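PDB 3IIC: CheC domain protein from Shewanella loihica PV-4, which is a CheX-like member of the CheC superfamily that probably dephosphorylates a phosphorylated response regulator such as CheY in bacterial chemotaxis. Local coordinates for residues 35-40 / 126-131; 29-34 / 134-139; 66-71 / 80-85. One frame throughout, in Å; residues are numbered along the deposited sequence. Where two conformers were deposited one is given.

Interaction 1 of 3, residues 35-40 / 126-131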
# COMPACT_ATOMS: atom_id res chain seq x y z
N LYS A 35 -8.87 14.41 6.70
CA LYS A 35 -7.44 14.50 6.38
C LYS A 35 -6.68 13.30 6.91
O LYS A 35 -6.87 12.91 8.07
CB LYS A 35 -6.86 15.80 6.99
CG LYS A 35 -5.39 16.12 6.67
CD LYS A 35 -5.20 16.76 5.30
CE LYS A 35 -3.75 16.60 4.75
NZ LYS A 35 -3.49 15.24 4.15
N ASP A 36 -5.84 12.73 6.04
CA ASP A 36 -4.95 11.63 6.37
C ASP A 36 -3.50 12.13 6.22
O ASP A 36 -3.27 13.33 6.09
CB ASP A 36 -5.28 10.37 5.54
CG ASP A 36 -5.03 10.53 4.03
OD1 ASP A 36 -4.37 11.47 3.57
OD2 ASP A 36 -5.52 9.67 3.29
N ASN A 37 -2.55 11.21 6.26
CA ASN A 37 -1.11 11.50 6.23
C ASN A 37 -0.67 12.22 7.52
O ASN A 37 0.29 12.99 7.53
CB ASN A 37 -0.71 12.28 4.95
CG ASN A 37 0.73 12.03 4.55
OD1 ASN A 37 1.23 10.91 4.61
ND2 ASN A 37 1.40 13.08 4.10
N LEU A 38 -1.40 11.96 8.60
CA LEU A 38 -1.17 12.56 9.91
C LEU A 38 -0.72 11.51 10.93
O LEU A 38 0.25 11.72 11.64
CB LEU A 38 -2.45 13.27 10.39
CG LEU A 38 -3.05 14.39 9.54
CD1 LEU A 38 -4.30 14.90 10.22
CD2 LEU A 38 -2.07 15.52 9.34
N ALA A 39 -1.40 10.37 10.99
CA ALA A 39 -1.08 9.33 11.96
C ALA A 39 0.26 8.67 11.62
O ALA A 39 0.54 8.40 10.47
CB ALA A 39 -2.22 8.29 12.04
N LYS A 40 1.10 8.46 12.62
CA LYS A 40 2.38 7.81 12.48
C LYS A 40 2.35 6.40 13.04
O LYS A 40 1.67 6.14 14.02
CB LYS A 40 3.49 8.64 13.12
CG LYS A 40 3.77 9.92 12.32
CD LYS A 40 4.79 10.82 12.93
CE LYS A 40 5.08 11.98 11.97
NZ LYS A 40 5.81 13.06 12.63
N THR A 126 3.87 7.71 7.50
CA THR A 126 2.50 8.19 7.35
C THR A 126 1.94 7.63 6.07
O THR A 126 2.71 7.22 5.17
CB THR A 126 2.39 9.73 7.35
OG1 THR A 126 3.26 10.27 6.34
CG2 THR A 126 2.76 10.29 8.72
N ILE A 127 0.62 7.65 6.00
CA ILE A 127 -0.16 7.04 4.91
C ILE A 127 -1.20 8.01 4.35
O ILE A 127 -1.95 8.59 5.12
CB ILE A 127 -0.89 5.76 5.43
CG1 ILE A 127 0.16 4.73 5.90
CG2 ILE A 127 -1.84 5.15 4.36
CD1 ILE A 127 -0.41 3.44 6.39
N ALA A 128 -1.18 8.17 3.02
CA ALA A 128 -2.13 9.01 2.29
C ALA A 128 -2.84 8.13 1.26
O ALA A 128 -2.18 7.51 0.43
CB ALA A 128 -1.41 10.15 1.58
N HIS A 129 -4.16 8.02 1.36
CA HIS A 129 -4.97 7.30 0.37
C HIS A 129 -5.35 8.38 -0.61
O HIS A 129 -6.05 9.30 -0.24
CB HIS A 129 -6.22 6.71 1.00
CG HIS A 129 -5.95 5.55 1.88
ND1 HIS A 129 -6.66 4.38 1.79
CD2 HIS A 129 -5.04 5.37 2.87
CE1 HIS A 129 -6.23 3.54 2.72
NE2 HIS A 129 -5.25 4.11 3.39
N LYS A 130 -4.89 8.29 -1.85
CA LYS A 130 -5.12 9.32 -2.86
C LYS A 130 -6.41 9.06 -3.67
O LYS A 130 -6.38 8.40 -4.72
CB LYS A 130 -3.87 9.48 -3.74
CG LYS A 130 -2.62 9.88 -2.97
CD LYS A 130 -2.76 11.25 -2.25
CE LYS A 130 -1.43 11.72 -1.68
NZ LYS A 130 -1.48 13.00 -0.90
N SER A 131 -7.52 9.58 -3.15
CA SER A 131 -8.83 9.40 -3.75
C SER A 131 -9.77 10.57 -3.52
O SER A 131 -9.68 11.26 -2.50
CB SER A 131 -9.48 8.16 -3.14
OG SER A 131 -10.79 7.94 -3.66
O HOH W 1 -4.11 12.10 1.05
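T126 and N37 bury the most surface here, and they meet through polar atoms: the threonine OG1 donates to N37 OD1 at 2.7 Å, the two side chains crossing at about a right angle. The hydroxyl stands above the amide plane of N37, 50° out of it. With OG1 between the backbone N and the carbonyl carbon (chi1 54°), T126 has its methyl CG2 beside its backbone N, where it lies 3.4 Å from A39 O and 3.8 Å from K40 CG. At the other end of the amide, N37 ND2 bonds to E84 OE1 of the second subunit, so both polar atoms of the group are held and its rotation is fixed. The N37 backbone adds a weak bond, N to I127 O at 2.9 Å. Loop 35-40 thus follows one side of strand 125-129, while I127 turns its side chain away from the loop and packs on strands 43-51 and 54-62. The strand itself forms an antiparallel ladder with a strand of the second subunit, carrying the sheet across the dimer interface. D36 takes the next position along: its OD2 accepts H129 N at 2.9 Å with a nearly straight N-H...O angle of 164°, the donor lying above the carboxylate plane. K135 NZ forms a salt bridge to the same oxygen, which would probably offset the nearby negative charge of E150. The other carboxylate oxygen, D36 OD1, takes a hydrogen bond from a water at 2.6 Å, and that water is in turn weakly bonded by K130 NZ.

Interaction 2 of 3, residues 29-34 / 134-139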
# COMPACT_ATOMS: atom_id res chain seq x y z
N GLY A 29 -11.12 5.57 19.26
CA GLY A 29 -11.08 6.99 19.55
C GLY A 29 -11.85 7.72 18.48
O GLY A 29 -12.51 7.11 17.63
N LYS A 30 -11.72 9.04 18.49
CA LYS A 30 -12.47 9.90 17.59
C LYS A 30 -11.82 9.85 16.21
O LYS A 30 -10.59 9.99 16.08
CB LYS A 30 -12.57 11.32 18.12
CG LYS A 30 -13.04 11.43 19.61
CD LYS A 30 -14.30 10.63 20.08
CE LYS A 30 -15.61 11.38 19.83
NZ LYS A 30 -16.75 10.64 20.46
N PRO A 31 -12.64 9.60 15.17
CA PRO A 31 -12.06 9.50 13.85
C PRO A 31 -11.87 10.84 13.14
O PRO A 31 -12.50 11.82 13.49
CB PRO A 31 -13.08 8.63 13.08
CG PRO A 31 -14.38 8.96 13.71
CD PRO A 31 -14.10 9.32 15.15
N ASN A 32 -10.96 10.84 12.17
CA ASN A 32 -10.74 11.97 11.28
C ASN A 32 -11.43 11.54 9.98
O ASN A 32 -11.16 10.46 9.44
CB ASN A 32 -9.25 12.28 11.12
CG ASN A 32 -8.99 13.61 10.41
OD1 ASN A 32 -9.50 13.84 9.34
ND2 ASN A 32 -8.17 14.46 11.01
N LEU A 33 -12.34 12.38 9.51
CA LEU A 33 -13.13 12.16 8.30
C LEU A 33 -12.71 13.08 7.15
O LEU A 33 -13.29 13.00 6.08
CB LEU A 33 -14.62 12.39 8.61
CG LEU A 33 -15.22 11.70 9.85
CD1 LEU A 33 -16.65 12.16 10.10
CD2 LEU A 33 -15.14 10.22 9.70
N LYS A 34 -11.68 13.91 7.35
CA LYS A 34 -11.25 14.93 6.40
C LYS A 34 -9.82 14.87 5.87
O LYS A 34 -9.59 15.25 4.74
CB LYS A 34 -11.41 16.30 7.07
CG LYS A 34 -12.85 16.69 7.46
CD LYS A 34 -13.81 16.90 6.27
CE LYS A 34 -13.35 18.03 5.37
NZ LYS A 34 -14.39 18.41 4.37
N GLN A 134 -14.74 9.32 0.09
CA GLN A 134 -14.82 9.67 1.50
C GLN A 134 -13.79 8.82 2.24
O GLN A 134 -13.58 7.66 1.90
CB GLN A 134 -16.23 9.45 2.04
N LYS A 135 -13.16 9.42 3.25
CA LYS A 135 -12.11 8.78 4.08
C LYS A 135 -12.51 8.77 5.53
O LYS A 135 -13.19 9.67 6.00
CB LYS A 135 -10.82 9.59 4.04
CG LYS A 135 -10.28 9.88 2.68
CD LYS A 135 -8.97 10.64 2.81
CE LYS A 135 -8.32 10.81 1.46
NZ LYS A 135 -7.01 11.50 1.56
N ILE A 136 -12.08 7.74 6.25
CA ILE A 136 -12.22 7.66 7.70
C ILE A 136 -10.88 7.10 8.21
O ILE A 136 -10.36 6.15 7.64
CB ILE A 136 -13.46 6.84 8.21
CG1 ILE A 136 -13.50 6.83 9.76
CG2 ILE A 136 -13.44 5.42 7.69
CD1 ILE A 136 -14.86 6.48 10.41
N ILE A 137 -10.28 7.79 9.19
CA ILE A 137 -9.06 7.33 9.87
C ILE A 137 -9.44 7.26 11.34
O ILE A 137 -9.78 8.29 11.94
CB ILE A 137 -7.83 8.25 9.67
CG1 ILE A 137 -7.62 8.57 8.17
CG2 ILE A 137 -6.59 7.60 10.33
CD1 ILE A 137 -8.46 9.72 7.65
N MSE A 138 -9.47 6.04 11.88
CA MSE A 138 -9.86 5.79 13.25
C MSE A 138 -8.73 5.23 14.11
O MSE A 138 -8.18 4.20 13.77
CB MSE A 138 -11.03 4.82 13.32
CG MSE A 138 -11.42 4.55 14.78
SE MSE A 138 -13.18 3.98 15.07
CE MSE A 138 -14.07 5.60 14.60
N PRO A 139 -8.44 5.89 15.26
CA PRO A 139 -7.46 5.36 16.20
C PRO A 139 -8.07 4.30 17.11
O PRO A 139 -9.26 4.36 17.45
CB PRO A 139 -7.07 6.59 17.01
CG PRO A 139 -8.26 7.37 17.04
CD PRO A 139 -8.97 7.18 15.74
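Segment 29-34 prolongs the edge of the antiparallel sheet beyond the short strand 27-28, with N32 and I137 of strand 134-141 forming a single antiparallel hydrogen-bonded pair. N32 N donates to I137 O at 2.8 Å, with an N-H...O angle of 165°. The return bond, I137 N to N32 O, is also 2.8 Å and has an angle of 159°. Nearer the strand 27-28 end, G29 N reaches P139 O at 2.9 Å, and the ring of P139 lies against the loop with CD 3.3 Å from K30 O. Beyond the bridge the loop leaves the strand in an Asx turn, N32 OD1 accepting K34 N at 3.0 Å and also the backbone N of K35. The apolar part of the contact involves P31, L33, I136 and M138. P31 and the selenomethionine M138 lie side by side, pointing the same way, and the approach of M138 CE to P31 CG, 3.5 Å, is tighter than usual van der Waals contact. I136 holds CG1 anti to its backbone N (chi1 -180°), within 3.8 Å of L33 CD2 and close to P31 CB as well. The side chains of I136 and M138 also touch helix 4-22, at I7 and L11. I137 instead touches E150 of strand 147-154, and its CD1 lies 3.3 Å from N32 O.

Interaction 3 of 3, residues 66-71 / 80-85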
# COMPACT_ATOMS: atom_id res chain seq x y z
N LEU A 66 2.90 -1.88 20.26
CA LEU A 66 1.62 -2.57 20.17
C LEU A 66 1.72 -3.89 19.40
O LEU A 66 1.24 -4.90 19.88
CB LEU A 66 0.53 -1.67 19.55
CG LEU A 66 -0.85 -2.33 19.31
CD1 LEU A 66 -1.40 -3.05 20.57
CD2 LEU A 66 -1.85 -1.33 18.71
N ILE A 67 2.31 -3.86 18.20
CA ILE A 67 2.42 -5.07 17.37
C ILE A 67 3.34 -6.10 17.99
O ILE A 67 3.07 -7.29 17.87
CB ILE A 67 2.81 -4.76 15.88
CG1 ILE A 67 2.51 -5.97 14.99
CG2 ILE A 67 4.27 -4.25 15.76
CD1 ILE A 67 1.02 -6.40 14.98
N LEU A 68 4.41 -5.66 18.66
CA LEU A 68 5.31 -6.59 19.38
C LEU A 68 4.60 -7.22 20.61
O LEU A 68 4.88 -8.36 20.93
CB LEU A 68 6.69 -5.95 19.71
CG LEU A 68 7.51 -5.45 18.49
CD1 LEU A 68 8.94 -4.96 18.89
CD2 LEU A 68 7.62 -6.53 17.43
N GLU A 69 3.70 -6.50 21.28
CA GLU A 69 2.91 -7.08 22.38
C GLU A 69 1.89 -8.10 21.85
O GLU A 69 1.68 -9.16 22.48
CB GLU A 69 2.19 -6.01 23.21
CG GLU A 69 1.40 -6.61 24.41
CD GLU A 69 2.26 -7.35 25.44
OE1 GLU A 69 3.49 -7.13 25.48
OE2 GLU A 69 1.70 -8.17 26.20
N ILE A 70 1.24 -7.77 20.72
CA ILE A 70 0.34 -8.71 20.05
C ILE A 70 1.12 -10.03 19.82
O ILE A 70 0.64 -11.09 20.21
CB ILE A 70 -0.27 -8.14 18.72
CG1 ILE A 70 -1.31 -7.04 19.02
CG2 ILE A 70 -0.98 -9.27 17.95
CD1 ILE A 70 -1.84 -6.24 17.79
N MSE A 71 2.31 -9.93 19.22
CA MSE A 71 3.23 -11.09 19.02
C MSE A 71 3.53 -11.83 20.34
O MSE A 71 3.49 -13.05 20.40
CB MSE A 71 4.57 -10.64 18.42
CG MSE A 71 4.52 -10.03 17.01
SE MSE A 71 4.41 -11.33 15.66
CE MSE A 71 6.01 -12.41 16.12
N GLU A 80 11.64 -8.01 19.92
CA GLU A 80 12.65 -6.89 19.99
C GLU A 80 12.57 -5.83 18.89
O GLU A 80 12.73 -4.64 19.21
CB GLU A 80 14.13 -7.32 20.17
CG GLU A 80 14.56 -7.56 21.62
CD GLU A 80 16.03 -7.89 21.71
OE1 GLU A 80 16.47 -8.85 21.03
OE2 GLU A 80 16.76 -7.21 22.48
N SER A 81 12.42 -6.24 17.62
CA SER A 81 12.19 -5.33 16.48
C SER A 81 11.15 -5.92 15.52
O SER A 81 10.74 -7.07 15.66
CB SER A 81 13.48 -5.06 15.70
OG SER A 81 13.79 -6.13 14.82
N ILE A 82 10.77 -5.13 14.52
CA ILE A 82 9.79 -5.55 13.52
C ILE A 82 10.54 -6.29 12.42
O ILE A 82 11.26 -5.67 11.66
CB ILE A 82 8.97 -4.36 13.00
CG1 ILE A 82 8.11 -3.80 14.13
CG2 ILE A 82 8.08 -4.78 11.82
CD1 ILE A 82 7.47 -2.47 13.78
N ASP A 83 10.35 -7.61 12.36
CA ASP A 83 11.02 -8.50 11.41
C ASP A 83 10.01 -9.13 10.46
O ASP A 83 8.85 -8.69 10.39
CB ASP A 83 11.91 -9.54 12.15
CG ASP A 83 11.15 -10.40 13.14
OD1 ASP A 83 9.89 -10.44 13.16
OD2 ASP A 83 11.86 -11.04 13.94
N GLU A 84 10.47 -10.12 9.69
CA GLU A 84 9.63 -10.82 8.75
C GLU A 84 8.47 -11.53 9.44
O GLU A 84 7.38 -11.53 8.86
CB GLU A 84 10.44 -11.80 7.91
CG GLU A 84 9.74 -12.17 6.61
CD GLU A 84 10.39 -13.33 5.89
OE1 GLU A 84 10.82 -13.12 4.72
OE2 GLU A 84 10.48 -14.45 6.47
N GLU A 85 8.67 -12.14 10.63
CA GLU A 85 7.56 -12.79 11.37
C GLU A 85 6.46 -11.77 11.60
O GLU A 85 5.29 -12.04 11.34
CB GLU A 85 7.96 -13.36 12.76
CG GLU A 85 8.62 -14.73 12.79
CD GLU A 85 8.35 -15.46 14.13
OE1 GLU A 85 8.43 -14.86 15.22
OE2 GLU A 85 8.04 -16.67 14.08
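This is a van der Waals contact between helix 64-75 and the chain that leads into helix 84-107, with L68 touching the backbone of E80 and S81 and no hydrogen bond between the two segments. The two methyls of L68 divide the work: CD1 lies 3.7 Å from E80 C, and CD2 lies 3.6 Å from S81 O and 4.3 Å from I82 CG1. An alanine in place of L68 would probably open a gap against E80 and S81 and leave I82 with less apolar cover on that side. The residue before it in the helix, I67, brings CG2 to 4.2 Å from I82 CD1, the two side chains crossing at about a right angle. M71, a selenomethionine bent at chi2 (-80°) and chi3 (-56°), brings CE near the side chain of E85, a less certain approach because E85 has two conformers. D83 is the N-cap of the second helix, its OD1 accepting V86 N. Around the contact, I67 packs on V86, L89 and V90 of helix 84-107, I67 and I82 share V43 of strand 43-51, and the neighbouring I70 faces L18 and A22 of helix 4-22.

In the fold
Interactions 1 and 2 are neighbours, their centres 10 Å apart, and they follow one another along the same loop. K135 joins them, its NZ lying 2.9 Å from D36 OD2 and 3.0 Å from H129 O, and I137 CD1 packs 3.6 Å from the carbonyl oxygen K35 O. Interaction 3 stands apart: its centre is about 23 Å from that of interaction 1 and about 25 Å from that of interaction 2, on the opposite side of the chain's centre from interaction 2. Within one chain it touches neither, yet the dimer links it to interaction 1, because E84 of the second subunit, from segment 80-85, binds N37 and K130.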